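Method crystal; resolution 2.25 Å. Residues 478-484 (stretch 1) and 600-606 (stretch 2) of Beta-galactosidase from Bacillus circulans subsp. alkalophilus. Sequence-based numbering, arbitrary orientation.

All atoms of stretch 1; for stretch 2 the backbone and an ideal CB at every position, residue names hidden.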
# COMPACT_ATOMS: atom_id res chain seq x y z
N GLN A 478 37.35 -15.03 31.34
CA GLN A 478 37.19 -15.23 32.78
C GLN A 478 36.27 -16.40 33.10
O GLN A 478 36.11 -16.75 34.27
CB GLN A 478 36.70 -13.96 33.47
CG GLN A 478 37.72 -12.83 33.50
CD GLN A 478 37.38 -11.75 34.52
OE1 GLN A 478 36.71 -10.76 34.20
NE2 GLN A 478 37.84 -11.94 35.76
N GLY A 479 35.67 -16.99 32.08
CA GLY A 479 34.88 -18.18 32.28
C GLY A 479 33.44 -18.15 31.79
O GLY A 479 32.72 -19.15 31.90
N GLY A 480 33.01 -17.01 31.25
CA GLY A 480 31.63 -16.86 30.80
C GLY A 480 31.39 -17.54 29.48
O GLY A 480 32.35 -17.88 28.78
N THR A 481 30.13 -17.79 29.13
CA THR A 481 29.85 -18.18 27.75
C THR A 481 29.13 -17.07 26.97
O THR A 481 28.25 -16.36 27.49
CB THR A 481 29.19 -19.59 27.58
OG1 THR A 481 27.88 -19.48 27.04
CG2 THR A 481 29.16 -20.34 28.85
N PHE A 482 29.56 -16.90 25.73
CA PHE A 482 29.02 -15.85 24.89
C PHE A 482 28.43 -16.49 23.66
O PHE A 482 29.01 -17.43 23.11
CB PHE A 482 30.13 -14.86 24.51
CG PHE A 482 29.67 -13.73 23.64
CD1 PHE A 482 28.94 -12.69 24.16
CD2 PHE A 482 29.99 -13.71 22.29
CE1 PHE A 482 28.52 -11.64 23.34
CE2 PHE A 482 29.58 -12.68 21.47
CZ PHE A 482 28.84 -11.64 21.99
N VAL A 483 27.27 -16.01 23.24
CA VAL A 483 26.63 -16.53 22.04
C VAL A 483 26.36 -15.42 21.03
O VAL A 483 25.81 -14.38 21.38
CB VAL A 483 25.29 -17.22 22.37
CG1 VAL A 483 24.64 -17.79 21.10
CG2 VAL A 483 25.50 -18.31 23.42
N THR A 484 26.73 -15.62 19.77
CA THR A 484 26.33 -14.67 18.74
C THR A 484 25.98 -15.39 17.44
O THR A 484 26.02 -16.62 17.40
CB THR A 484 27.31 -13.46 18.59
OG1 THR A 484 26.71 -12.45 17.77
CG2 THR A 484 28.64 -13.88 17.99
N UNK A 600 21.55 -26.76 26.96
CA UNK A 600 22.95 -27.15 27.04
C UNK A 600 23.80 -26.06 27.67
O UNK A 600 24.55 -26.32 28.61
CB UNK A 600 23.49 -27.49 25.65
N UNK A 601 23.67 -24.85 27.15
CA UNK A 601 24.47 -23.73 27.62
C UNK A 601 24.25 -23.49 29.10
O UNK A 601 25.20 -23.23 29.83
CB UNK A 601 24.14 -22.46 26.83
N UNK A 602 23.00 -23.61 29.56
CA UNK A 602 22.69 -23.40 30.97
C UNK A 602 23.26 -24.52 31.86
O UNK A 602 23.82 -24.25 32.93
CB UNK A 602 21.17 -23.30 31.16
N UNK A 603 23.12 -25.77 31.44
CA UNK A 603 23.69 -26.86 32.22
C UNK A 603 25.20 -26.69 32.32
O UNK A 603 25.78 -26.90 33.38
CB UNK A 603 23.34 -28.21 31.60
N UNK A 604 25.83 -26.31 31.22
CA UNK A 604 27.28 -26.15 31.17
C UNK A 604 27.75 -25.21 32.26
O UNK A 604 28.78 -25.42 32.88
CB UNK A 604 27.72 -25.63 29.80
N UNK A 605 26.97 -24.15 32.49
CA UNK A 605 27.33 -23.14 33.46
C UNK A 605 26.62 -23.39 34.78
O UNK A 605 26.60 -22.53 35.67
CB UNK A 605 27.00 -21.74 32.93
N UNK A 606 26.03 -24.57 34.92
CA UNK A 606 25.32 -24.93 36.13
C UNK A 606 24.13 -24.04 36.45
O UNK A 606 23.80 -23.84 37.62
CB UNK A 606 26.29 -24.91 37.31

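Stretch 2 is a helical segment that runs nearly antiparallel to the strand 481-484, with the two axes at 166° and 10.4 Å apart at their closest. A gap of that size must be filled by side chains, and the positions differ sharply in whether they can reach across it.

Position 600 has helical backbone angles, and its CB finds nothing of stretch 1 within 5.5 Å. The contact therefore sets no demand here, and many residues would serve. The deposited residue is N600, whose side-chain amide is hydrogen-bonded elsewhere in the structure.

Position 601 is different. The CA of 601 lies 7.7 Å from the CA of T481, the nearest CA pairing of the two backbones, and its CA-to-CB bond points toward the strand. The ideal CB is still 4.8 Å from T481 OG1, so a small residue would leave space between them. On the same face of the strand V483 also points toward the helix, offering methyl groups and no charge. An apolar side chain of middle length fits this description: leucine, isoleucine or methionine, perhaps valine with less reach. The residue is L601, with chi1 m and chi2 t. Its CD1 comes 3.3 Å from V483 CG2, a close apolar contact, and lies 4.3 Å from T481 OG1. Through CD1 the side chain reaches across the space that the ideal CB leaves.

Position 602 directs CA-to-CB away from stretch 1, and position 603 is out of its reach; neither choice can be read from this contact. They are C602 and E603, the latter with an extended side chain that stays well clear of stretch 1.

Position 604 points toward the strand again, but no atom of stretch 1 comes within 5.5 Å of its ideal CB. Only a long side chain could approach, and the nearby T481 methyl presents no charge to select its end, so glutamate, glutamine, lysine or methionine would all be plausible. E604 makes a peripheral contact, OE1 lying 4.3 Å from T481 CG2, while both carboxylate oxygens are hydrogen-bonded elsewhere in the structure.

Position 605 is the first to leave helical angles, and its CB points toward stretch 1, 4.8 Å from T481 CG2. Off to one side of that methyl, 6.4 Å from the ideal CB of 605, lies G479 O, an acceptor in the turn before the strand. A long side chain ending in a donor would suit, such as glutamine, lysine or arginine. Q605 bends with chi1 and chi2 both m, and its NE2 donates to G479 O at 2.9 Å with an N-H...O angle of 165°, nearly straight. The position of NE2 is somewhat uncertain, because the model places it too close to a neighbour. The bond ties the end of the helix to the turn that leads into the strand.

Position 606 has phi 62° and psi 30°, and no part of stretch 1 is near its CB. Positive phi favours glycine, with asparagine a common second choice. G606 fits this backbone, and its N donates to E603 O at 2.8 Å.

Stretch 2 600-606: NLCEEQG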
# COMPACT_ATOMS: atom_id res chain seq x y z
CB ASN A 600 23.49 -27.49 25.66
CG ASN A 600 22.99 -28.81 25.17
OD1 ASN A 600 22.27 -29.51 25.88
ND2 ASN A 600 23.36 -29.17 23.94
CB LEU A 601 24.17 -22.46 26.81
CG LEU A 601 24.48 -22.58 25.31
CD1 LEU A 601 24.71 -21.22 24.67
CD2 LEU A 601 25.69 -23.48 25.06
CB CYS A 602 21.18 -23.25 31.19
SG CYS A 602 20.44 -21.76 30.44
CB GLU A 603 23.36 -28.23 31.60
CG GLU A 603 23.89 -29.39 32.43
CD GLU A 603 23.78 -30.75 31.73
OE1 GLU A 603 24.33 -31.74 32.27
OE2 GLU A 603 23.15 -30.82 30.65
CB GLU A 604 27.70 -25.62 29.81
CG GLU A 604 29.19 -25.45 29.64
CD GLU A 604 29.55 -25.15 28.20
OE1 GLU A 604 28.75 -24.44 27.54
OE2 GLU A 604 30.61 -25.61 27.73
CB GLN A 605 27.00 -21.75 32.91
CG GLN A 605 27.95 -21.29 31.80
CD GLN A 605 29.28 -20.79 32.35
OE1 GLN A 605 29.50 -20.78 33.56
NE2 GLN A 605 30.16 -20.36 31.47
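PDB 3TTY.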